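Side-chain contacts in CghA (Chaetomium globosum, PDB 6KBC), which is a mostly beta-strand protein of two domains, both in the calycin clan, and holds the ligand WK1 in a pocket: residues P169-D172 and R173-E176; G373-V376 and G377-E380. All coordinates share one frame; numbering follows the deposited sequence.

Contact 1. Residues P169-D172 and R173-E176; sequences PQSD and REAE
Glu174 turns its side chain back along the chain to meet Gln170, and the carboxylate ends up beside a backbone N-H. CG stands next to Glu174's own N, opposite the carbonyl carbon (chi1 -59°), and the chain beyond it is extended; this carries OE2 to within 2.8 Å of Gln170 N. The donor comes to the anti side of OE2, 25° out of the carboxylate plane, and the same oxygen lies 3.2 Å from Gln170 CB. Ser171 holds the backbone of Glu174: its OG accepts from Glu174 N at 3.2 Å, the bond bent only modestly (157° at the hydrogen), while OG also rests against Glu174 CG. Ser171 is thus the N-cap of the one-turn helix 172-175, which sits in the connection between strands 154-162 and 181-200 of the N-terminal domain. In a classic capping box Glu174 would return the bond to Ser171 N; here its carboxylate takes the N-H one residue earlier. The helix itself is loosely bonded, with Ala175 N making weak bonds to both Ser171 O and Asp172 O. Against Glu174 CB, Pro169 supplies the apolar contact: its CB lies 3.7 Å from that atom, and its CG is 3.8 Å from Ala175 CB. Phe184 of strand 181-200 touches both Pro169 and Ala175. At the far end, Glu176 CG passes 3.2 Å from Asp172 O, while Glu176 OE2 accepts from Gly180 N. The end of Arg173 leads away from residues 169-172, its NH2 bonded to Leu286 O, and Asn272 ND2 bonds to the carbonyl oxygens of Glu174 and Glu176.

Contact 2. Residues G373-V376 and G377-E380; sequences GGLV and GSEE
Leu375 and Ser378 are the first and last residues of a type II beta turn, the first part of the hairpin connection between strand 363-375 and strand 382-392 in the C-terminal domain. Among the backbone bonds, Ser378 N donates to Leu375 O at 3.3 Å, with Gly377 taking the positive phi (81°) at the third position of the turn. Side-chain bonds to the backbone reinforce this. Ser378 OG donates to Leu375 O at 2.8 Å, arriving from the same face of the carbonyl as the Ser378 N-H, and it accepts from Glu380 N at 3.0 Å, which makes an ST turn that starts from the last residue of the beta turn. Glu380 then reaches across to the strand: CG lies opposite its own N (chi1 -177°), the rest of the chain is extended, and OE2 accepts from Leu375 N at 2.7 Å, on the anti side and 16° out of the carboxylate plane. That oxygen also bonds to Tyr252 OH, while OE1 forms a salt bridge with Arg277, so both carboxylate oxygens have partners. In van der Waals contact, Leu375 CB packs 3.3 Å from Glu380 OE2 and 3.5 Å from Ser378 OG, and the bare backbone of Gly374 brings its CA up to the same Glu380 oxygen. A water spans the mouth of the bend, 3.0 Å from Leu375 O and 2.7 Å from Glu380 O.

Overall arrangement
Followed from the N terminus, the chain leaves strand 154-162 and first makes contact 1, a short helical turn inside the connection to strand 181-200. It then runs through the rest of the N-terminal domain and most of the C-terminal one before contact 2 closes the hairpin between strands 363-375 and 382-392. The two are in series, neither enclosing nor crossing the other, with centres about 30 Å apart and nearest atoms about 22 Å apart. Contact 1 also reaches the C-terminal domain through Asn272 and Leu286, whereas contact 2 lies at the surface and joins its hairpin to Tyr252 and Arg277 of strands 252-261 and 269-277, farther along the same sheet.

Contact 1. Residues P169-D172 and R173-E176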
ATOM      1  N   PRO A 169      10.243   5.191 -10.103  1.00 27.00           N
ATOM      2  CA  PRO A 169      11.122   4.180 -10.692  1.00 29.42           C
ATOM      3  C   PRO A 169      11.701   4.672 -12.005  1.00 36.22           C
ATOM      4  O   PRO A 169      11.016   5.299 -12.820  1.00 31.75           O
ATOM      5  CB  PRO A 169      10.197   2.980 -10.903  1.00 29.22           C
ATOM      6  CG  PRO A 169       8.855   3.593 -11.098  1.00 28.24           C
ATOM      7  CD  PRO A 169       8.825   4.811 -10.202  1.00 28.05           C
ATOM      8  N   GLN A 170      12.976   4.373 -12.203  1.00 36.19           N
ATOM      9  CA  GLN A 170      13.722   4.850 -13.353  1.00 33.56           C
ATOM     10  C   GLN A 170      13.810   3.799 -14.450  1.00 38.49           C
ATOM     11  O   GLN A 170      14.424   4.050 -15.492  1.00 38.04           O
ATOM     12  CB  GLN A 170      15.122   5.266 -12.911  1.00 32.43           C
ATOM     13  CG  GLN A 170      15.192   6.387 -11.848  1.00 35.40           C
ATOM     14  CD  GLN A 170      14.378   7.632 -12.188  1.00 42.38           C
ATOM     15  OE1 GLN A 170      13.214   7.768 -11.794  1.00 39.55           O
ATOM     16  NE2 GLN A 170      14.983   8.539 -12.950  1.00 43.65           N
ATOM     17  N   SER A 171      13.181   2.644 -14.244  1.00 33.70           N
ATOM     18  CA  SER A 171      13.315   1.466 -15.088  1.00 36.12           C
ATOM     19  C   SER A 171      12.200   0.499 -14.713  1.00 36.93           C
ATOM     20  O   SER A 171      11.553   0.645 -13.673  1.00 35.05           O
ATOM     21  CB  SER A 171      14.694   0.825 -14.912  1.00 36.53           C
ATOM     22  OG  SER A 171      14.757   0.099 -13.686  1.00 36.31           O
ATOM     23  N   ASP A 172      11.971  -0.489 -15.580  1.00 34.49           N
ATOM     24  CA  ASP A 172      10.977  -1.508 -15.269  1.00 34.43           C
ATOM     25  C   ASP A 172      11.329  -2.242 -13.982  1.00 32.54           C
ATOM     26  O   ASP A 172      10.447  -2.531 -13.165  1.00 30.22           O
ATOM     27  CB  ASP A 172      10.852  -2.497 -16.427  1.00 42.71           C
ATOM     28  CG  ASP A 172      10.091  -1.923 -17.600  1.00 48.63           C
ATOM     29  OD1 ASP A 172      10.117  -0.682 -17.778  1.00 48.97           O
ATOM     30  OD2 ASP A 172       9.456  -2.711 -18.330  1.00 54.82           O
ATOM     31  N   ARG A 173      12.617  -2.540 -13.785  1.00 32.44           N
ATOM     32  CA  ARG A 173      13.069  -3.256 -12.594  1.00 35.37           C
ATOM     33  C   ARG A 173      12.728  -2.487 -11.319  1.00 34.16           C
ATOM     34  O   ARG A 173      12.303  -3.078 -10.321  1.00 29.38           O
ATOM     35  CB  ARG A 173      14.579  -3.498 -12.689  1.00 34.67           C
ATOM     36  CG  ARG A 173      15.221  -4.158 -11.469  1.00 30.60           C
ATOM     37  CD  ARG A 173      14.622  -5.531 -11.246  1.00 32.61           C
ATOM     38  NE  ARG A 173      15.110  -6.172 -10.028  1.00 29.93           N
ATOM     39  CZ  ARG A 173      14.613  -5.947  -8.816  1.00 30.99           C
ATOM     40  NH1 ARG A 173      13.623  -5.072  -8.659  1.00 25.96           N
ATOM     41  NH2 ARG A 173      15.104  -6.605  -7.765  1.00 27.66           N
ATOM     42  N   GLU A 174      12.910  -1.165 -11.335  1.00 29.52           N
ATOM     43  CA  GLU A 174      12.642  -0.360 -10.149  1.00 28.80           C
ATOM     44  C   GLU A 174      11.157  -0.241  -9.838  1.00 28.49           C
ATOM     45  O   GLU A 174      10.801   0.076  -8.701  1.00 28.36           O
ATOM     46  CB  GLU A 174      13.265   1.017 -10.326  1.00 30.07           C
ATOM     47  CG  GLU A 174      14.767   0.944 -10.548  1.00 32.23           C
ATOM     48  CD  GLU A 174      15.461   2.266 -10.265  1.00 42.85           C
ATOM     49  OE1 GLU A 174      16.652   2.253  -9.884  1.00 51.50           O
ATOM     50  OE2 GLU A 174      14.811   3.320 -10.434  1.00 36.40           O
ATOM     51  N   ALA A 175      10.283  -0.497 -10.802  1.00 25.39           N
ATOM     52  CA  ALA A 175       8.853  -0.486 -10.543  1.00 26.94           C
ATOM     53  C   ALA A 175       8.335  -1.828 -10.059  1.00 26.29           C
ATOM     54  O   ALA A 175       7.202  -1.907  -9.569  1.00 24.62           O
ATOM     55  CB  ALA A 175       8.089  -0.084 -11.810  1.00 31.34           C
ATOM     56  N   GLU A 176       9.133  -2.880 -10.198  1.00 24.91           N
ATOM     57  CA  GLU A 176       8.670  -4.215  -9.887  1.00 27.65           C
ATOM     58  C   GLU A 176       8.591  -4.415  -8.381  1.00 23.36           C
ATOM     59  O   GLU A 176       9.426  -3.907  -7.629  1.00 24.24           O
ATOM     60  CB  GLU A 176       9.624  -5.242 -10.494  1.00 29.14           C
ATOM     61  CG  GLU A 176       9.480  -5.378 -12.000  1.00 31.98           C
ATOM     62  CD  GLU A 176      10.304  -6.529 -12.559  1.00 34.68           C
ATOM     63  OE1 GLU A 176      11.406  -6.793 -12.024  1.00 31.79           O
ATOM     64  OE2 GLU A 176       9.833  -7.169 -13.520  1.00 34.93           O
TER

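Contact 2. Residues G373-V376 and G377-E380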
ATOM      1  N   GLY A 373      13.602   1.764  16.941  1.00 26.94           N
ATOM      2  CA  GLY A 373      14.861   1.310  16.380  1.00 25.93           C
ATOM      3  C   GLY A 373      15.760   2.425  15.880  1.00 29.21           C
ATOM      4  O   GLY A 373      15.819   3.500  16.486  1.00 27.63           O
ATOM      5  N   GLY A 374      16.479   2.191  14.788  1.00 23.90           N
ATOM      6  CA  GLY A 374      17.347   3.214  14.245  1.00 28.91           C
ATOM      7  C   GLY A 374      18.608   2.602  13.673  1.00 27.82           C
ATOM      8  O   GLY A 374      18.655   1.410  13.374  1.00 24.30           O
ATOM      9  N   LEU A 375      19.637   3.439  13.555  1.00 24.24           N
ATOM     10  CA  LEU A 375      20.900   3.048  12.939  1.00 25.34           C
ATOM     11  C   LEU A 375      21.606   1.982  13.770  1.00 28.46           C
ATOM     12  O   LEU A 375      21.896   2.191  14.953  1.00 28.34           O
ATOM     13  CB  LEU A 375      21.797   4.276  12.771  1.00 27.24           C
ATOM     14  CG  LEU A 375      23.188   4.025  12.183  1.00 28.37           C
ATOM     15  CD1 LEU A 375      23.095   3.590  10.733  1.00 27.13           C
ATOM     16  CD2 LEU A 375      24.052   5.303  12.294  1.00 32.82           C
ATOM     17  N   VAL A 376      21.896   0.840  13.143  1.00 25.26           N
ATOM     18  CA  VAL A 376      22.587  -0.240  13.835  1.00 28.24           C
ATOM     19  C   VAL A 376      23.998   0.206  14.186  1.00 30.38           C
ATOM     20  O   VAL A 376      24.661   0.907  13.404  1.00 29.83           O
ATOM     21  CB  VAL A 376      22.594  -1.505  12.960  1.00 27.54           C
ATOM     22  CG1 VAL A 376      23.418  -2.630  13.617  1.00 30.03           C
ATOM     23  CG2 VAL A 376      21.160  -1.962  12.701  1.00 25.10           C
ATOM     24  N   GLY A 377      24.463  -0.194  15.371  1.00 36.09           N
ATOM     25  CA  GLY A 377      25.778   0.198  15.844  1.00 36.39           C
ATOM     26  C   GLY A 377      25.844   1.580  16.449  1.00 43.51           C
ATOM     27  O   GLY A 377      26.945   2.083  16.710  1.00 45.39           O
ATOM     28  N   SER A 378      24.705   2.219  16.670  1.00 38.47           N
ATOM     29  CA  SER A 378      24.666   3.555  17.227  1.00 37.72           C
ATOM     30  C   SER A 378      23.785   3.552  18.463  1.00 37.24           C
ATOM     31  O   SER A 378      23.121   2.564  18.785  1.00 37.86           O
ATOM     32  CB  SER A 378      24.141   4.566  16.203  1.00 33.41           C
ATOM     33  OG  SER A 378      22.726   4.528  16.155  1.00 33.73           O
ATOM     34  N   GLU A 379      23.783   4.688  19.150  1.00 39.11           N
ATOM     35  CA  GLU A 379      22.934   4.883  20.315  1.00 42.92           C
ATOM     36  C   GLU A 379      21.512   5.264  19.933  1.00 43.07           C
ATOM     37  O   GLU A 379      20.662   5.419  20.818  1.00 44.26           O
ATOM     38  CB  GLU A 379      23.547   5.961  21.219  1.00 48.42           C
ATOM     39  CG  GLU A 379      24.778   5.477  21.979  1.00 53.88           C
ATOM     40  CD  GLU A 379      24.566   4.117  22.621  1.00 56.15           C
ATOM     41  OE1 GLU A 379      23.833   4.047  23.634  1.00 62.38           O
ATOM     42  OE2 GLU A 379      25.115   3.114  22.108  1.00 61.95           O
ATOM     43  N   GLU A 380      21.237   5.401  18.641  1.00 37.88           N
ATOM     44  CA  GLU A 380      19.946   5.891  18.191  1.00 37.74           C
ATOM     45  C   GLU A 380      18.831   4.936  18.601  1.00 36.23           C
ATOM     46  O   GLU A 380      18.939   3.715  18.444  1.00 33.51           O
ATOM     47  CB  GLU A 380      19.957   6.061  16.681  1.00 36.12           C
ATOM     48  CG  GLU A 380      18.679   6.622  16.149  1.00 36.78           C
ATOM     49  CD  GLU A 380      18.807   6.995  14.704  1.00 37.66           C
ATOM     50  OE1 GLU A 380      18.397   8.125  14.347  1.00 38.34           O
ATOM     51  OE2 GLU A 380      19.278   6.134  13.920  1.00 28.77           O
TER
HETATM   52  O   HOH W   1      19.672   1.723  16.835  1.00 35.11           O